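Local coordinates for PhiH1 repressor-like protein (Haloarcula marismortui ATCC 43049, PDB 3B73), which is of unknown function but, as a repressor-like protein with a winged helix-turn-helix fold, probably binds DNA to regulate transcription, at residues G8-I13 and L50-D55; L19-E24 and K31-R36; H56-P61 and Y81-E86; Q60-A63 and Y67-T70. All coordinates share one frame; numbering follows the deposited sequence.

Interaction 1: G8-I13 and L50-D55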
loop_
_atom_site.group_PDB
_atom_site.type_symbol
_atom_site.label_atom_id
_atom_site.label_comp_id
_atom_site.label_asym_id
_atom_site.label_seq_id
_atom_site.Cartn_x
_atom_site.Cartn_y
_atom_site.Cartn_z
ATOM N N GLY B 8 1.629 9.036 -2.267
ATOM C CA GLY B 8 0.983 10.333 -2.211
ATOM C C GLY B 8 -0.194 10.304 -1.253
ATOM O O GLY B 8 -0.785 9.251 -1.007
ATOM N N SER B 9 -0.534 11.469 -0.711
ATOM C CA SER B 9 -1.575 11.575 0.312
ATOM C C SER B 9 -2.968 11.248 -0.232
ATOM O O SER B 9 -3.891 10.972 0.530
ATOM C CB SER B 9 -1.537 12.965 0.996
ATOM O OG SER B 9 -1.740 14.030 0.076
ATOM N N TRP B 10 -3.107 11.271 -1.556
ATOM C CA TRP B 10 -4.371 10.956 -2.219
ATOM C C TRP B 10 -4.559 9.451 -2.480
ATOM O O TRP B 10 -5.581 9.046 -3.014
ATOM C CB TRP B 10 -4.433 11.672 -3.561
ATOM C CG TRP B 10 -3.241 11.353 -4.411
ATOM C CD1 TRP B 10 -2.046 12.015 -4.433
ATOM C CD2 TRP B 10 -3.121 10.274 -5.344
ATOM N NE1 TRP B 10 -1.182 11.404 -5.312
ATOM C CE2 TRP B 10 -1.819 10.338 -5.891
ATOM C CE3 TRP B 10 -3.993 9.251 -5.778
ATOM C CZ2 TRP B 10 -1.361 9.427 -6.855
ATOM C CZ3 TRP B 10 -3.530 8.337 -6.744
ATOM C CH2 TRP B 10 -2.224 8.430 -7.261
HETATM N N MSE B 11 -3.581 8.629 -2.115
HETATM C CA MSE B 11 -3.655 7.213 -2.467
HETATM C C MSE B 11 -4.378 6.392 -1.418
HETATM O O MSE B 11 -4.454 6.774 -0.254
HETATM C CB MSE B 11 -2.265 6.621 -2.735
HETATM C CG MSE B 11 -1.543 7.230 -3.907
HETATM SE SE MSE B 11 0.192 6.372 -4.143
HETATM C CE MSE B 11 -0.425 4.733 -4.859
ATOM N N THR B 12 -4.920 5.259 -1.859
ATOM C CA THR B 12 -5.486 4.256 -0.978
ATOM C C THR B 12 -4.652 3.003 -1.135
ATOM O O THR B 12 -3.820 2.889 -2.032
ATOM C CB THR B 12 -6.933 3.893 -1.384
ATOM O OG1 THR B 12 -6.924 3.251 -2.670
ATOM C CG2 THR B 12 -7.796 5.155 -1.452
ATOM N N ILE B 13 -4.891 2.028 -0.293
ATOM C CA ILE B 13 -4.052 0.843 -0.352
ATOM C C ILE B 13 -4.329 0.065 -1.639
ATOM O O ILE B 13 -3.452 -0.635 -2.148
ATOM C CB ILE B 13 -4.210 -0.019 0.925
ATOM C CG1 ILE B 13 -3.113 -1.083 0.982
ATOM C CG2 ILE B 13 -5.600 -0.606 0.989
ATOM C CD1 ILE B 13 -2.914 -1.679 2.302
ATOM N N LEU B 50 -8.869 3.530 -10.872
ATOM C CA LEU B 50 -8.221 3.545 -12.196
ATOM C C LEU B 50 -8.162 4.973 -12.762
ATOM O O LEU B 50 -7.111 5.433 -13.252
ATOM C CB LEU B 50 -8.929 2.600 -13.179
ATOM C CG LEU B 50 -8.732 1.103 -12.901
ATOM C CD1 LEU B 50 -9.697 0.285 -13.744
ATOM C CD2 LEU B 50 -7.262 0.664 -13.137
ATOM N N LYS B 51 -9.296 5.668 -12.701
ATOM C CA LYS B 51 -9.379 7.033 -13.219
ATOM C C LYS B 51 -8.369 7.902 -12.474
ATOM O O LYS B 51 -7.679 8.734 -13.080
ATOM C CB LYS B 51 -10.806 7.583 -13.079
ATOM C CG LYS B 51 -11.211 8.611 -14.138
ATOM C CD LYS B 51 -10.872 10.031 -13.701
ATOM C CE LYS B 51 -11.420 11.079 -14.669
ATOM N NZ LYS B 51 -11.146 12.469 -14.178
ATOM N N LYS B 52 -8.256 7.672 -11.165
ATOM C CA LYS B 52 -7.363 8.467 -10.323
ATOM C C LYS B 52 -5.892 8.206 -10.662
ATOM O O LYS B 52 -5.112 9.135 -10.848
ATOM C CB LYS B 52 -7.611 8.154 -8.854
ATOM C CG LYS B 52 -7.202 9.263 -7.892
ATOM C CD LYS B 52 -8.332 10.253 -7.730
ATOM C CE LYS B 52 -8.046 11.260 -6.648
ATOM N NZ LYS B 52 -8.939 12.438 -6.811
ATOM N N LEU B 53 -5.523 6.933 -10.751
ATOM C CA LEU B 53 -4.170 6.562 -11.123
ATOM C C LEU B 53 -3.786 7.146 -12.481
ATOM O O LEU B 53 -2.638 7.569 -12.669
ATOM C CB LEU B 53 -4.007 5.033 -11.088
ATOM C CG LEU B 53 -4.073 4.503 -9.649
ATOM C CD1 LEU B 53 -4.515 3.041 -9.565
ATOM C CD2 LEU B 53 -2.767 4.768 -8.924
ATOM N N ALA B 54 -4.742 7.186 -13.414
ATOM C CA ALA B 54 -4.477 7.737 -14.745
ATOM C C ALA B 54 -4.284 9.248 -14.683
ATOM O O ALA B 54 -3.419 9.806 -15.379
ATOM C CB ALA B 54 -5.583 7.367 -15.732
ATOM N N ASP B 55 -5.074 9.909 -13.838
ATOM C CA ASP B 55 -4.931 11.354 -13.638
ATOM C C ASP B 55 -3.549 11.669 -13.145
ATOM O O ASP B 55 -2.989 12.715 -13.491
ATOM C CB ASP B 55 -5.970 11.874 -12.639
ATOM C CG ASP B 55 -7.400 11.790 -13.185
ATOM O OD1 ASP B 55 -7.554 11.623 -14.414
ATOM O OD2 ASP B 55 -8.364 11.903 -12.392
#

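Interaction 2: L19-E24 and K31-R36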
loop_
_atom_site.group_PDB
_atom_site.type_symbol
_atom_site.label_atom_id
_atom_site.label_comp_id
_atom_site.label_asym_id
_atom_site.label_seq_id
_atom_site.Cartn_x
_atom_site.Cartn_y
_atom_site.Cartn_z
ATOM N N LEU B 19 -1.912 -1.227 -9.072
ATOM C CA LEU B 19 -0.673 -1.043 -9.829
ATOM C C LEU B 19 0.114 -2.351 -9.951
ATOM O O LEU B 19 0.624 -2.677 -11.016
ATOM C CB LEU B 19 0.204 0.055 -9.226
ATOM C CG LEU B 19 -0.261 1.470 -9.531
ATOM C CD1 LEU B 19 0.474 2.433 -8.639
ATOM C CD2 LEU B 19 -0.063 1.819 -11.027
ATOM N N GLU B 20 0.186 -3.102 -8.857
ATOM C CA GLU B 20 0.928 -4.364 -8.806
ATOM C C GLU B 20 0.321 -5.395 -9.757
ATOM O O GLU B 20 1.033 -6.135 -10.434
ATOM C CB GLU B 20 0.969 -4.913 -7.370
ATOM C CG GLU B 20 1.867 -4.077 -6.449
ATOM C CD GLU B 20 1.604 -4.296 -4.962
ATOM O OE1 GLU B 20 2.365 -3.722 -4.160
ATOM O OE2 GLU B 20 0.652 -5.028 -4.586
ATOM N N ILE B 21 -1.000 -5.420 -9.825
ATOM C CA ILE B 21 -1.677 -6.380 -10.675
ATOM C C ILE B 21 -1.478 -6.026 -12.137
ATOM O O ILE B 21 -1.184 -6.888 -12.963
ATOM C CB ILE B 21 -3.175 -6.482 -10.341
ATOM C CG1 ILE B 21 -3.362 -7.329 -9.076
ATOM C CG2 ILE B 21 -3.934 -7.102 -11.503
ATOM C CD1 ILE B 21 -4.711 -7.093 -8.363
ATOM N N ILE B 22 -1.624 -4.757 -12.467
ATOM C CA ILE B 22 -1.441 -4.361 -13.849
ATOM C C ILE B 22 0.031 -4.539 -14.264
ATOM O O ILE B 22 0.315 -4.946 -15.379
ATOM C CB ILE B 22 -1.933 -2.928 -14.078
ATOM C CG1 ILE B 22 -3.458 -2.888 -13.914
ATOM C CG2 ILE B 22 -1.501 -2.422 -15.460
ATOM C CD1 ILE B 22 -4.055 -1.515 -14.153
ATOM N N HIS B 23 0.963 -4.267 -13.357
ATOM C CA HIS B 23 2.377 -4.440 -13.671
ATOM C C HIS B 23 2.644 -5.889 -14.074
ATOM O O HIS B 23 3.339 -6.152 -15.052
ATOM C CB HIS B 23 3.267 -4.050 -12.493
ATOM C CG HIS B 23 4.683 -4.536 -12.607
ATOM N ND1 HIS B 23 5.631 -3.905 -13.384
ATOM C CD2 HIS B 23 5.313 -5.591 -12.033
ATOM C CE1 HIS B 23 6.783 -4.545 -13.283
ATOM N NE2 HIS B 23 6.616 -5.574 -12.470
ATOM N N GLU B 24 2.073 -6.825 -13.331
ATOM C CA GLU B 24 2.342 -8.228 -13.596
ATOM C C GLU B 24 1.540 -8.788 -14.774
ATOM O O GLU B 24 2.037 -9.636 -15.496
ATOM C CB GLU B 24 2.122 -9.082 -12.338
ATOM C CG GLU B 24 0.679 -9.517 -12.114
ATOM C CD GLU B 24 0.533 -10.610 -11.057
ATOM O OE1 GLU B 24 1.150 -10.499 -9.974
ATOM O OE2 GLU B 24 -0.214 -11.580 -11.311
ATOM N N LYS B 31 -13.721 -4.917 -14.465
ATOM C CA LYS B 31 -14.317 -6.233 -14.240
ATOM C C LYS B 31 -13.259 -7.266 -13.838
ATOM O O LYS B 31 -13.408 -7.952 -12.832
ATOM C CB LYS B 31 -15.131 -6.708 -15.459
ATOM C CG LYS B 31 -16.098 -7.869 -15.162
ATOM C CD LYS B 31 -17.043 -8.149 -16.339
ATOM C CE LYS B 31 -17.891 -6.923 -16.703
ATOM N NZ LYS B 31 -18.605 -7.064 -18.015
ATOM N N GLU B 32 -12.178 -7.378 -14.603
ATOM C CA GLU B 32 -11.177 -8.385 -14.259
ATOM C C GLU B 32 -10.361 -8.069 -12.976
ATOM O O GLU B 32 -9.900 -8.981 -12.286
ATOM C CB GLU B 32 -10.287 -8.722 -15.470
ATOM C CG GLU B 32 -9.323 -7.638 -15.900
ATOM C CD GLU B 32 -8.077 -7.592 -15.027
ATOM O OE1 GLU B 32 -7.824 -8.570 -14.279
ATOM O OE2 GLU B 32 -7.354 -6.575 -15.093
ATOM N N LEU B 33 -10.194 -6.789 -12.645
ATOM C CA LEU B 33 -9.497 -6.434 -11.407
ATOM C C LEU B 33 -10.354 -6.787 -10.204
ATOM O O LEU B 33 -9.855 -7.319 -9.200
ATOM C CB LEU B 33 -9.145 -4.949 -11.390
ATOM C CG LEU B 33 -7.886 -4.602 -12.187
ATOM C CD1 LEU B 33 -7.828 -3.103 -12.420
ATOM C CD2 LEU B 33 -6.630 -5.110 -11.458
ATOM N N GLU B 34 -11.644 -6.470 -10.323
ATOM C CA GLU B 34 -12.677 -6.817 -9.343
ATOM C C GLU B 34 -12.619 -8.300 -8.940
ATOM O O GLU B 34 -12.766 -8.665 -7.765
ATOM C CB GLU B 34 -14.056 -6.476 -9.936
ATOM C CG GLU B 34 -15.224 -7.018 -9.162
ATOM C CD GLU B 34 -15.189 -6.558 -7.733
ATOM O OE1 GLU B 34 -14.755 -5.410 -7.509
ATOM O OE2 GLU B 34 -15.576 -7.341 -6.840
ATOM N N ASP B 35 -12.374 -9.154 -9.922
ATOM C CA ASP B 35 -12.423 -10.595 -9.701
ATOM C C ASP B 35 -11.193 -11.167 -8.998
ATOM O O ASP B 35 -11.185 -12.337 -8.634
ATOM C CB ASP B 35 -12.672 -11.325 -11.026
ATOM C CG ASP B 35 -14.028 -10.992 -11.624
ATOM O OD1 ASP B 35 -14.978 -10.770 -10.840
ATOM O OD2 ASP B 35 -14.145 -10.945 -12.871
ATOM N N ARG B 36 -10.157 -10.352 -8.813
ATOM C CA ARG B 36 -8.966 -10.783 -8.085
ATOM C C ARG B 36 -9.245 -10.936 -6.580
ATOM O O ARG B 36 -10.037 -10.181 -6.008
ATOM C CB ARG B 36 -7.849 -9.773 -8.305
ATOM C CG ARG B 36 -7.256 -9.827 -9.680
ATOM C CD ARG B 36 -6.416 -11.073 -9.785
ATOM N NE ARG B 36 -5.146 -10.787 -10.442
ATOM C CZ ARG B 36 -3.956 -11.089 -9.930
ATOM N NH1 ARG B 36 -2.842 -10.791 -10.592
ATOM N NH2 ARG B 36 -3.878 -11.709 -8.763
#

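Interaction 3: H56-P61 and Y81-E86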
loop_
_atom_site.group_PDB
_atom_site.type_symbol
_atom_site.label_atom_id
_atom_site.label_comp_id
_atom_site.label_asym_id
_atom_site.label_seq_id
_atom_site.Cartn_x
_atom_site.Cartn_y
_atom_site.Cartn_z
ATOM N N HIS B 56 -3.002 10.768 -12.330
ATOM C CA HIS B 56 -1.674 10.966 -11.756
ATOM C C HIS B 56 -0.584 10.321 -12.603
ATOM O O HIS B 56 0.557 10.200 -12.172
ATOM C CB HIS B 56 -1.638 10.464 -10.315
ATOM C CG HIS B 56 -2.481 11.276 -9.387
ATOM N ND1 HIS B 56 -1.962 12.289 -8.608
ATOM C CD2 HIS B 56 -3.810 11.248 -9.129
ATOM C CE1 HIS B 56 -2.933 12.841 -7.904
ATOM N NE2 HIS B 56 -4.064 12.226 -8.196
ATOM N N ASP B 57 -0.956 9.914 -13.812
ATOM C CA ASP B 57 -0.013 9.385 -14.793
ATOM C C ASP B 57 0.763 8.165 -14.302
ATOM O O ASP B 57 1.863 7.909 -14.755
ATOM C CB ASP B 57 0.947 10.486 -15.264
ATOM C CG ASP B 57 0.431 11.223 -16.496
ATOM O OD1 ASP B 57 -0.731 11.698 -16.500
ATOM O OD2 ASP B 57 1.203 11.322 -17.472
ATOM N N LEU B 58 0.168 7.404 -13.393
ATOM C CA LEU B 58 0.719 6.126 -12.984
ATOM C C LEU B 58 0.161 5.021 -13.869
ATOM O O LEU B 58 0.755 3.939 -13.993
ATOM C CB LEU B 58 0.380 5.874 -11.525
ATOM C CG LEU B 58 0.971 6.949 -10.616
ATOM C CD1 LEU B 58 0.847 6.563 -9.136
ATOM C CD2 LEU B 58 2.436 7.230 -10.978
ATOM N N LEU B 59 -0.995 5.305 -14.467
ATOM C CA LEU B 59 -1.595 4.458 -15.481
ATOM C C LEU B 59 -1.926 5.336 -16.679
ATOM O O LEU B 59 -1.902 6.554 -16.571
ATOM C CB LEU B 59 -2.877 3.819 -14.971
ATOM C CG LEU B 59 -2.739 2.761 -13.876
ATOM C CD1 LEU B 59 -4.107 2.224 -13.501
ATOM C CD2 LEU B 59 -1.803 1.616 -14.295
ATOM N N GLN B 60 -2.210 4.715 -17.820
ATOM C CA GLN B 60 -2.803 5.425 -18.953
ATOM C C GLN B 60 -3.924 4.608 -19.576
ATOM O O GLN B 60 -3.813 3.389 -19.713
ATOM C CB GLN B 60 -1.764 5.798 -20.010
ATOM C CG GLN B 60 -1.057 4.633 -20.670
ATOM C CD GLN B 60 -0.000 5.104 -21.648
ATOM O OE1 GLN B 60 1.202 4.874 -21.452
ATOM N NE2 GLN B 60 -0.443 5.793 -22.704
ATOM N N PRO B 61 -5.029 5.285 -19.910
ATOM C CA PRO B 61 -6.207 4.664 -20.509
ATOM C C PRO B 61 -5.970 4.400 -22.003
ATOM O O PRO B 61 -5.525 5.284 -22.736
ATOM C CB PRO B 61 -7.277 5.740 -20.323
ATOM C CG PRO B 61 -6.502 7.003 -20.395
ATOM C CD PRO B 61 -5.275 6.703 -19.593
ATOM N N TYR B 81 9.897 7.085 -7.786
ATOM C CA TYR B 81 9.015 8.180 -8.162
ATOM C C TYR B 81 8.123 8.532 -6.971
ATOM O O TYR B 81 7.446 7.680 -6.406
ATOM C CB TYR B 81 8.194 7.806 -9.395
ATOM C CG TYR B 81 7.327 8.938 -9.889
ATOM C CD1 TYR B 81 7.801 9.843 -10.826
ATOM C CD2 TYR B 81 6.027 9.107 -9.414
ATOM C CE1 TYR B 81 7.008 10.884 -11.279
ATOM C CE2 TYR B 81 5.232 10.142 -9.859
ATOM C CZ TYR B 81 5.730 11.030 -10.780
ATOM O OH TYR B 81 4.937 12.056 -11.211
ATOM N N ASP B 82 8.173 9.789 -6.575
ATOM C CA ASP B 82 7.443 10.293 -5.427
ATOM C C ASP B 82 6.038 10.645 -5.918
ATOM O O ASP B 82 5.838 11.638 -6.638
ATOM C CB ASP B 82 8.181 11.533 -4.868
ATOM C CG ASP B 82 7.460 12.185 -3.673
ATOM O OD1 ASP B 82 6.211 12.064 -3.517
ATOM O OD2 ASP B 82 8.169 12.841 -2.888
ATOM N N ALA B 83 5.065 9.816 -5.565
ATOM C CA ALA B 83 3.714 10.004 -6.103
ATOM C C ALA B 83 2.948 11.151 -5.430
ATOM O O ALA B 83 1.874 11.530 -5.895
ATOM C CB ALA B 83 2.919 8.715 -6.015
ATOM N N GLY B 84 3.495 11.665 -4.325
ATOM C CA GLY B 84 2.987 12.871 -3.669
ATOM C C GLY B 84 3.487 14.156 -4.335
ATOM O O GLY B 84 2.690 14.978 -4.794
ATOM N N LYS B 85 4.806 14.340 -4.397
ATOM C CA LYS B 85 5.371 15.523 -5.067
ATOM C C LYS B 85 5.228 15.427 -6.580
ATOM O O LYS B 85 5.216 16.443 -7.263
ATOM C CB LYS B 85 6.848 15.739 -4.690
ATOM C CG LYS B 85 7.123 16.068 -3.213
ATOM C CD LYS B 85 8.615 16.416 -3.012
ATOM C CE LYS B 85 8.903 17.219 -1.735
ATOM N NZ LYS B 85 8.706 16.393 -0.527
ATOM N N GLU B 86 5.112 14.200 -7.092
ATOM C CA GLU B 86 4.975 13.944 -8.528
ATOM C C GLU B 86 6.241 14.321 -9.295
ATOM O O GLU B 86 6.232 15.091 -10.246
ATOM C CB GLU B 86 3.707 14.590 -9.109
ATOM C CG GLU B 86 2.444 14.261 -8.276
ATOM C CD GLU B 86 1.152 14.816 -8.878
ATOM O OE1 GLU B 86 1.208 15.452 -9.953
ATOM O OE2 GLU B 86 0.077 14.620 -8.266
HETATM O O HOH W 1 2.531 11.629 -10.585
#

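Interaction 4: Q60-A63 and Y67-T70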
loop_
_atom_site.group_PDB
_atom_site.type_symbol
_atom_site.label_atom_id
_atom_site.label_comp_id
_atom_site.label_asym_id
_atom_site.label_seq_id
_atom_site.Cartn_x
_atom_site.Cartn_y
_atom_site.Cartn_z
ATOM N N GLN B 60 -2.210 4.715 -17.820
ATOM C CA GLN B 60 -2.803 5.425 -18.953
ATOM C C GLN B 60 -3.924 4.608 -19.576
ATOM O O GLN B 60 -3.813 3.389 -19.713
ATOM C CB GLN B 60 -1.764 5.798 -20.010
ATOM C CG GLN B 60 -1.057 4.633 -20.670
ATOM C CD GLN B 60 -0.000 5.104 -21.648
ATOM O OE1 GLN B 60 1.202 4.874 -21.452
ATOM N NE2 GLN B 60 -0.443 5.793 -22.704
ATOM N N PRO B 61 -5.029 5.285 -19.910
ATOM C CA PRO B 61 -6.207 4.664 -20.509
ATOM C C PRO B 61 -5.970 4.400 -22.003
ATOM O O PRO B 61 -5.525 5.284 -22.736
ATOM C CB PRO B 61 -7.277 5.740 -20.323
ATOM C CG PRO B 61 -6.502 7.003 -20.395
ATOM C CD PRO B 61 -5.275 6.703 -19.593
ATOM N N LEU B 62 -6.239 3.171 -22.422
ATOM C CA LEU B 62 -6.220 2.786 -23.826
ATOM C C LEU B 62 -7.655 2.511 -24.296
ATOM O O LEU B 62 -8.608 2.644 -23.525
ATOM C CB LEU B 62 -5.342 1.541 -24.023
ATOM C CG LEU B 62 -3.887 1.597 -23.507
ATOM C CD1 LEU B 62 -3.134 0.293 -23.824
ATOM C CD2 LEU B 62 -3.110 2.791 -24.053
ATOM N N ALA B 63 -7.801 2.120 -25.556
ATOM C CA ALA B 63 -9.113 1.849 -26.126
ATOM C C ALA B 63 -9.844 0.785 -25.318
ATOM O O ALA B 63 -9.219 -0.136 -24.783
ATOM C CB ALA B 63 -8.977 1.409 -27.587
ATOM N N TYR B 67 -6.610 -0.185 -19.102
ATOM C CA TYR B 67 -5.575 0.654 -18.509
ATOM C C TYR B 67 -4.251 -0.123 -18.489
ATOM O O TYR B 67 -4.230 -1.356 -18.385
ATOM C CB TYR B 67 -5.961 1.092 -17.092
ATOM C CG TYR B 67 -7.054 2.127 -17.013
ATOM C CD1 TYR B 67 -6.743 3.474 -16.793
ATOM C CD2 TYR B 67 -8.400 1.766 -17.122
ATOM C CE1 TYR B 67 -7.749 4.441 -16.715
ATOM C CE2 TYR B 67 -9.419 2.733 -17.042
ATOM C CZ TYR B 67 -9.080 4.068 -16.838
ATOM O OH TYR B 67 -10.056 5.039 -16.750
ATOM N N VAL B 68 -3.155 0.618 -18.586
ATOM C CA VAL B 68 -1.834 0.039 -18.692
ATOM C C VAL B 68 -0.877 0.905 -17.857
ATOM O O VAL B 68 -1.088 2.117 -17.726
ATOM C CB VAL B 68 -1.413 -0.009 -20.192
ATOM C CG1 VAL B 68 0.027 0.425 -20.380
ATOM C CG2 VAL B 68 -1.669 -1.392 -20.787
ATOM N N ILE B 69 0.171 0.311 -17.293
ATOM C CA ILE B 69 1.085 1.082 -16.429
ATOM C C ILE B 69 2.000 2.036 -17.223
ATOM O O ILE B 69 2.272 1.796 -18.395
ATOM C CB ILE B 69 1.907 0.141 -15.481
ATOM C CG1 ILE B 69 2.538 0.941 -14.345
ATOM C CG2 ILE B 69 2.982 -0.670 -16.253
ATOM C CD1 ILE B 69 2.780 0.139 -13.050
ATOM N N THR B 70 2.435 3.138 -16.601
ATOM C CA THR B 70 3.404 4.043 -17.217
ATOM C C THR B 70 4.799 3.852 -16.605
ATOM O O THR B 70 4.959 3.116 -15.634
ATOM C CB THR B 70 2.998 5.508 -17.000
ATOM O OG1 THR B 70 3.009 5.776 -15.596
ATOM C CG2 THR B 70 1.594 5.780 -17.553
#

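Interaction 1: G8-I13 and L50-D55
A type I beta turn from Gly8 to Met11, closed by Met11 N to Gly8 O at 3.1 Å, brings Trp10 against Lys52 and Leu53 on the last turn and a half of helix 43-55. The indole carries the contact with the rim of its six-membered ring. At CE3, which lies 3.8 Å from Lys52 CG, the ring runs past the lysine's aliphatic part. At CH2 it meets Leu53 CD2 4.1 Å away; that methyl sits at the ring edge, near the plane, and the two side chains cross almost at a right angle. In the winged-helix fold, helix 43-55 probably corresponds to the recognition helix, and Trp10 joins the segment before helix 13-25 to its C-terminal end. Lys52 suits this partly exposed border: CG stands opposite its own backbone N (chi1 -156°), which brings this methylene alongside CE3 and CZ3, oblique to the ring, while the chain bends at chi2. Leu53 offers a branched apolar end to the same ring and also reaches Leu58 and Leu59. The one polar atom of the indole, NE1, is satisfied by Ala83 O. On one face of the ring, Met11 CG lies 3.4 Å from the plane, offset toward the rim.

Interaction 2: L19-E24 and K31-R36
Ile21 meets Leu33 and Arg36, and Glu24 meets Arg36, so this contact between helix 13-25 and helix 30-34 has an apolar part and a charged one. In the apolar part, Ile21 CG2 presses on Leu33 CD2 at 3.4 Å, tighter than usual for two methyl groups, as the side chains run antiparallel alongside one another. The backbones approach most closely at the same two residues, with Ile21 CA 7.9 Å from Leu33 CA. Ile22 adds a looser touch, its CD1 4.4 Å from Leu33 CD1. Branched aliphatic residues suit these buried places, and Leu33 goes on to pack against Val46 and Leu50 of helix 43-55.

Arg36 belongs to both parts. Arg36 CG is 4.0 Å from Ile21 CD1, and bends at chi2 and chi3 bring the guanidinium over the isoleucine, with Ile21 CG1 3.8 Å from the plane on one face. At the edge, Arg36 NH1 forms a salt bridge with Glu24 OE2 at 2.8 Å; as a hydrogen bond it is weak, bent to 125°, and the carboxylate and guanidinium planes are 54° apart. NH2 pairs with Glu38. With a leucine at Arg36, Glu24 and Glu38 would probably be left without this shared cation, and Ile21 CG1 would lose the flat group lying over it. Helix, short strand, then a second helix packed on the first is the opening of a winged-helix domain, where helix 30-34 probably forms the first helix of the helix-turn-helix pair.

Interaction 3: H56-P61 and Y81-E86
His56 and Glu86 meet with their flat groups almost perpendicular, the planes 81° apart, although the carboxylate oxygen OE2 lies near the plane of the imidazole, at its edge. The bond from His56 ND1 to Glu86 OE2, 3.1 Å long and bent to 133°, is weak. Glutamate suits this exposed border because its chain, extended beyond CG, spans the distance to the ring, whose stack on Trp10 helps to fix its rotation. A water makes a second polar link, hydrogen-bonded to His56 O at 2.9 Å and to Tyr81 OH; it lies at the edge of the tyrosine ring, in plane.

Beside these polar links the contact is apolar. Leu58 uses both methyls, CD2 standing 4.2 Å from Tyr81 CE2 and CD1 4.3 Å from Ala83 CB. The small alanine allows the turn to sit close to the leucine, while Leu58 also packs on Leu53 and Leu19.

Both segments are shaped by local motifs. Asp82 OD1 accepts from Lys85 N at 2.8 Å, the donor lying well above the carboxylate plane, in an Asx motif that holds the bend after strand 81-82. Asp57, with its positive phi, is the C-prime residue of a Schellman motif ending helix 43-55, which turns the chain toward strand 59-62, the first strand of the wing in this winged-helix fold.

Interaction 4: Q60-A63 and Y67-T70
Pro61 lies over one face of the Tyr67 ring: its CA stands 3.9 Å from Tyr67 CD1, and its CB is equally far, 3.9 Å, from Tyr67 CE1. Gln60 C comes to the ring obliquely. Tyr67 also touches Leu50 and Ala54 of helix 43-55, so the phenol is wedged between strand and helix, put there by a first torsion that sets CG opposite the carbonyl carbon (chi1 -73°). An alanine in place of Tyr67 is likely to leave Pro61 without its aromatic support and to open a gap between the hairpin and Leu50 and Ala54.

The backbones form an antiparallel ladder. Gln60 and Val68 are the hydrogen-bonded pair: Gln60 N gives to Val68 O at 2.8 Å, and Val68 N gives back to Gln60 O at 3.1 Å. Pro61 and Tyr67 are the non-hydrogen-bonded pair, where a proline costs the ladder nothing because no N-H is used across it.

On the face bearing Gln60 and Val68, Leu62 CD1 packs 3.8 Å from Val68 CG2, crossing the valine obliquely. At the end of the second segment, Thr70 CG2 sits 4.0 Å from Gln60 OE1, while the threonine hydroxyl bonds to Asp57 O and Gly73 N, capping helix 71-77. The strands 59-62 and 66-69 thus form the wing hairpin, in which two mutual backbone bonds pair the strands here, and apolar packing, with the ring on one face and Leu62 with Val68 on the other, adds to them.

Overall arrangement
The four contacts adjoin through shared apolar packing. Interactions 1 and 3 lie about 8 Å apart, centre to centre: the helix end in 50-55 passes into 56-61, and Trp10 spans both. Interaction 2, about 15 Å from interaction 1 and across the chain's centre from it, connects through Leu50, whose CD2 is 3.9 Å from Leu33 CD1. Interactions 3 and 4 share Gln60 and Pro61, and Thr70 N probably hydrogen-bonds to Leu58 O at 3.2 Å. From interaction 2, Ile22 and Leu19 reach Ile69 of interaction 4. Interactions 1 and 2 also touch the second subunit, whereas interaction 4 pairs the strands of the wing hairpin, which probably flanks DNA as in related winged-helix proteins.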